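Local coordinates for hypothetical fimbrial assembly protein (Parabacteroides distasonis, PDB 3R4R) that is probably a subunit of the fimbrium tip, at the end of surface filaments that mediate cell adhesion and biofilm formation, at residues A[232-244]-A[253-265]. Numbering follows the deposited sequence.
Sequences YEISDAFKEVILS and EYPFPANKFIKGN. With EDO (1,2-ethanediol), chain G.
E233 and K263 meet through charge: NZ of K263 sits 2.7 Å from OE2 of E233 on the syn side of the carboxylate. The backbone N of K263 bonds the same OE2 from its anti side, 3.2 Å away, and both donors lie on one face of the carboxylate plane. With chi1 at 65°, the lysine's CG lies between its own N and carbonyl carbon, and the chain passes across OE2, a bend at its end bringing NZ back to it. E212 gives NZ a second salt bridge, while OE1 of E233 accepts from the backbone N of E212 and N213.

Main-chain bonds hold the two strands together. V241 with F256 and L243 with Y254 form antiparallel hydrogen-bonded pairs; L243 N to Y254 O is 2.9 Å. Past the strands, A258 N still reaches K239 O at 3.3 Å, from above the carbonyl plane. Strands 240-246 and 251-257 form a beta hairpin in the transthyretin-like C-terminal domain, and strand 240-246 also pairs with strand 191-202.

Apolar contacts gather on the V241 and L243 side of the hairpin. CG2 of V241 touches CB of F256 and lies tight against CE2 of F261, at a doubtful spacing, while both methyls of L243 reach the CE1 corner of the F256 ring. The F261 side chain also touches A170 and I172 of strand 161-179. Nearer E233, the CB of A258 packs on CG2 of I234 (3.8 Å).

One water takes the I234 N-H; its bonds to the carbonyls of A258 and F261 are modelled implausibly short.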
# COMPACT_ATOMS: atom_id res chain seq x y z
N TYR A 232 0.20 5.57 6.03
CA TYR A 232 0.81 5.88 4.77
C TYR A 232 2.16 6.54 5.08
O TYR A 232 2.30 7.09 6.18
CB TYR A 232 -0.10 6.76 3.89
CG TYR A 232 -1.40 6.15 3.42
CD1 TYR A 232 -1.42 4.95 2.71
CD2 TYR A 232 -2.58 6.88 3.47
CE1 TYR A 232 -2.61 4.41 2.22
CE2 TYR A 232 -3.77 6.39 2.93
CZ TYR A 232 -3.78 5.14 2.32
OH TYR A 232 -4.95 4.63 1.81
N GLU A 233 3.17 6.43 4.18
CA GLU A 233 4.48 7.11 4.29
C GLU A 233 4.39 8.57 4.71
O GLU A 233 3.42 9.26 4.37
CB GLU A 233 5.21 7.12 2.93
CG GLU A 233 5.70 5.80 2.42
CD GLU A 233 6.47 5.91 1.13
OE1 GLU A 233 6.21 6.80 0.28
OE2 GLU A 233 7.33 5.03 0.95
N ILE A 234 5.45 9.07 5.36
CA ILE A 234 5.56 10.45 5.81
C ILE A 234 6.95 10.94 5.41
O ILE A 234 7.92 10.50 6.01
CB ILE A 234 5.29 10.52 7.32
CG1 ILE A 234 3.91 9.89 7.67
CG2 ILE A 234 5.42 11.97 7.80
CD1 ILE A 234 3.60 9.60 9.13
N SER A 235 7.02 11.85 4.38
CA SER A 235 8.27 12.40 3.83
C SER A 235 8.94 13.40 4.78
O SER A 235 10.18 13.41 4.85
CB SER A 235 8.02 13.09 2.49
OG SER A 235 7.13 14.19 2.62
N ASP A 236 8.15 14.26 5.47
CA ASP A 236 8.72 15.28 6.37
C ASP A 236 9.66 14.61 7.38
O ASP A 236 9.28 13.66 8.08
CB ASP A 236 7.62 16.08 7.09
CG ASP A 236 8.09 17.27 7.94
OD1 ASP A 236 9.30 17.59 7.90
OD2 ASP A 236 7.25 17.89 8.60
N ALA A 237 10.92 15.08 7.39
CA ALA A 237 11.99 14.58 8.26
C ALA A 237 11.80 15.04 9.72
O ALA A 237 12.43 14.47 10.61
CB ALA A 237 13.33 15.07 7.73
N PHE A 238 10.89 16.02 9.94
CA PHE A 238 10.60 16.64 11.24
C PHE A 238 9.30 16.04 11.88
O PHE A 238 8.98 16.37 13.02
CB PHE A 238 10.46 18.17 11.02
CG PHE A 238 10.44 19.11 12.21
CD1 PHE A 238 11.30 18.90 13.29
CD2 PHE A 238 9.76 20.32 12.14
CE1 PHE A 238 11.35 19.81 14.36
CE2 PHE A 238 9.81 21.23 13.20
CZ PHE A 238 10.61 20.98 14.31
N LYS A 239 8.61 15.13 11.18
CA LYS A 239 7.42 14.51 11.74
C LYS A 239 7.78 13.23 12.51
O LYS A 239 8.80 12.58 12.24
CB LYS A 239 6.35 14.20 10.69
CG LYS A 239 5.58 15.44 10.28
CD LYS A 239 4.35 15.10 9.49
CE LYS A 239 3.51 16.28 9.10
NZ LYS A 239 4.19 17.17 8.12
N GLU A 240 6.97 12.92 13.52
CA GLU A 240 7.20 11.77 14.39
C GLU A 240 5.94 10.97 14.63
O GLU A 240 4.84 11.53 14.68
CB GLU A 240 7.74 12.23 15.77
CG GLU A 240 9.10 12.91 15.75
CD GLU A 240 9.59 13.38 17.10
OE1 GLU A 240 8.75 13.78 17.94
OE2 GLU A 240 10.83 13.39 17.31
N VAL A 241 6.13 9.66 14.84
CA VAL A 241 5.10 8.72 15.24
C VAL A 241 5.44 8.41 16.72
O VAL A 241 6.53 7.90 17.03
CB VAL A 241 4.95 7.48 14.31
CG1 VAL A 241 4.58 7.90 12.89
CG2 VAL A 241 6.21 6.63 14.28
N ILE A 242 4.56 8.87 17.64
CA ILE A 242 4.79 8.82 19.09
C ILE A 242 3.93 7.75 19.77
O ILE A 242 2.70 7.85 19.82
CB ILE A 242 4.50 10.20 19.74
CG1 ILE A 242 5.38 11.32 19.12
CG2 ILE A 242 4.65 10.13 21.27
CD1 ILE A 242 5.04 12.75 19.52
N LEU A 243 4.63 6.80 20.39
CA LEU A 243 4.05 5.69 21.16
C LEU A 243 3.99 6.05 22.64
O LEU A 243 4.98 6.48 23.19
CB LEU A 243 4.88 4.40 20.96
CG LEU A 243 4.64 3.54 19.68
CD1 LEU A 243 4.92 4.28 18.39
CD2 LEU A 243 5.53 2.32 19.70
N SER A 244 2.80 5.93 23.25
CA SER A 244 2.57 6.16 24.68
C SER A 244 2.38 4.79 25.32
O SER A 244 1.39 4.11 25.06
CB SER A 244 1.39 7.10 24.93
OG SER A 244 1.69 8.40 24.47
N GLU A 253 5.80 9.01 26.75
CA GLU A 253 5.86 9.15 25.30
C GLU A 253 7.23 8.72 24.78
O GLU A 253 8.24 8.98 25.43
CB GLU A 253 5.56 10.57 24.83
CG GLU A 253 4.10 10.99 24.92
CD GLU A 253 3.75 12.28 24.21
OE1 GLU A 253 4.66 12.96 23.68
OE2 GLU A 253 2.54 12.60 24.14
N TYR A 254 7.25 8.06 23.62
CA TYR A 254 8.45 7.57 22.96
C TYR A 254 8.35 7.88 21.45
O TYR A 254 7.47 7.35 20.76
CB TYR A 254 8.67 6.07 23.23
CG TYR A 254 8.74 5.71 24.71
CD1 TYR A 254 9.93 5.88 25.43
CD2 TYR A 254 7.64 5.18 25.38
CE1 TYR A 254 10.01 5.54 26.78
CE2 TYR A 254 7.72 4.84 26.73
CZ TYR A 254 8.90 5.02 27.43
OH TYR A 254 8.98 4.70 28.77
N PRO A 255 9.21 8.78 20.91
CA PRO A 255 9.08 9.18 19.50
C PRO A 255 9.99 8.39 18.55
O PRO A 255 11.14 8.07 18.89
CB PRO A 255 9.48 10.65 19.52
CG PRO A 255 10.22 10.87 20.84
CD PRO A 255 10.27 9.57 21.59
N PHE A 256 9.47 8.12 17.34
CA PHE A 256 10.17 7.42 16.26
C PHE A 256 10.18 8.29 14.99
O PHE A 256 9.21 9.02 14.77
CB PHE A 256 9.51 6.05 15.97
CG PHE A 256 9.62 5.05 17.10
CD1 PHE A 256 8.72 5.06 18.15
CD2 PHE A 256 10.58 4.05 17.07
CE1 PHE A 256 8.85 4.16 19.21
CE2 PHE A 256 10.69 3.13 18.11
CZ PHE A 256 9.86 3.22 19.20
N PRO A 257 11.25 8.27 14.16
CA PRO A 257 11.24 9.12 12.94
C PRO A 257 10.23 8.56 11.95
O PRO A 257 10.35 7.40 11.54
CB PRO A 257 12.69 9.07 12.43
CG PRO A 257 13.47 8.32 13.47
CD PRO A 257 12.50 7.49 14.25
N ALA A 258 9.20 9.37 11.64
CA ALA A 258 8.07 9.01 10.79
C ALA A 258 8.51 8.52 9.41
O ALA A 258 7.88 7.62 8.86
CB ALA A 258 7.14 10.20 10.64
N ASN A 259 9.62 9.06 8.87
CA ASN A 259 10.13 8.71 7.54
C ASN A 259 10.87 7.33 7.53
O ASN A 259 11.33 6.90 6.46
CB ASN A 259 11.06 9.82 7.02
CG ASN A 259 12.20 10.21 7.90
OD1 ASN A 259 12.13 10.14 9.13
ND2 ASN A 259 13.23 10.74 7.29
N LYS A 260 10.93 6.60 8.66
CA LYS A 260 11.56 5.27 8.68
C LYS A 260 10.57 4.19 8.20
O LYS A 260 11.00 3.09 7.82
CB LYS A 260 12.09 4.92 10.09
CG LYS A 260 13.22 5.78 10.65
CD LYS A 260 14.55 5.61 9.92
N PHE A 261 9.25 4.50 8.19
CA PHE A 261 8.20 3.56 7.82
C PHE A 261 7.81 3.76 6.36
O PHE A 261 7.04 4.67 6.03
CB PHE A 261 7.00 3.72 8.76
CG PHE A 261 7.40 3.71 10.21
CD1 PHE A 261 7.61 2.51 10.89
CD2 PHE A 261 7.56 4.90 10.91
CE1 PHE A 261 7.98 2.51 12.23
CE2 PHE A 261 7.98 4.89 12.23
CZ PHE A 261 8.16 3.69 12.90
N ILE A 262 8.40 2.95 5.47
CA ILE A 262 8.21 3.04 4.03
C ILE A 262 7.09 2.09 3.61
O ILE A 262 6.97 1.01 4.17
CB ILE A 262 9.56 2.72 3.30
CG1 ILE A 262 10.71 3.64 3.77
CG2 ILE A 262 9.43 2.76 1.77
CD1 ILE A 262 12.13 3.02 3.63
N LYS A 263 6.27 2.51 2.66
CA LYS A 263 5.20 1.73 2.06
C LYS A 263 5.71 0.37 1.56
O LYS A 263 6.78 0.29 0.94
CB LYS A 263 4.56 2.50 0.89
CG LYS A 263 5.51 2.72 -0.29
CD LYS A 263 4.94 3.69 -1.30
CE LYS A 263 5.96 4.11 -2.32
NZ LYS A 263 7.17 4.80 -1.72
N GLY A 264 4.92 -0.66 1.80
CA GLY A 264 5.24 -2.00 1.35
C GLY A 264 6.22 -2.72 2.23
O GLY A 264 6.82 -3.69 1.79
N ASN A 265 6.38 -2.24 3.48
CA ASN A 265 7.28 -2.85 4.45
C ASN A 265 6.54 -3.21 5.76
O ASN A 265 5.51 -2.60 6.07
CB ASN A 265 8.47 -1.93 4.76
CG ASN A 265 9.44 -1.75 3.62
OD1 ASN A 265 10.33 -2.57 3.39
ND2 ASN A 265 9.33 -0.64 2.92
C1 EDO G . 2.42 15.09 12.67
O1 EDO G . 1.09 14.64 12.93
C2 EDO G . 3.40 13.97 13.01
O2 EDO G . 3.14 12.82 12.19
O HOH W 1 7.11 7.11 6.50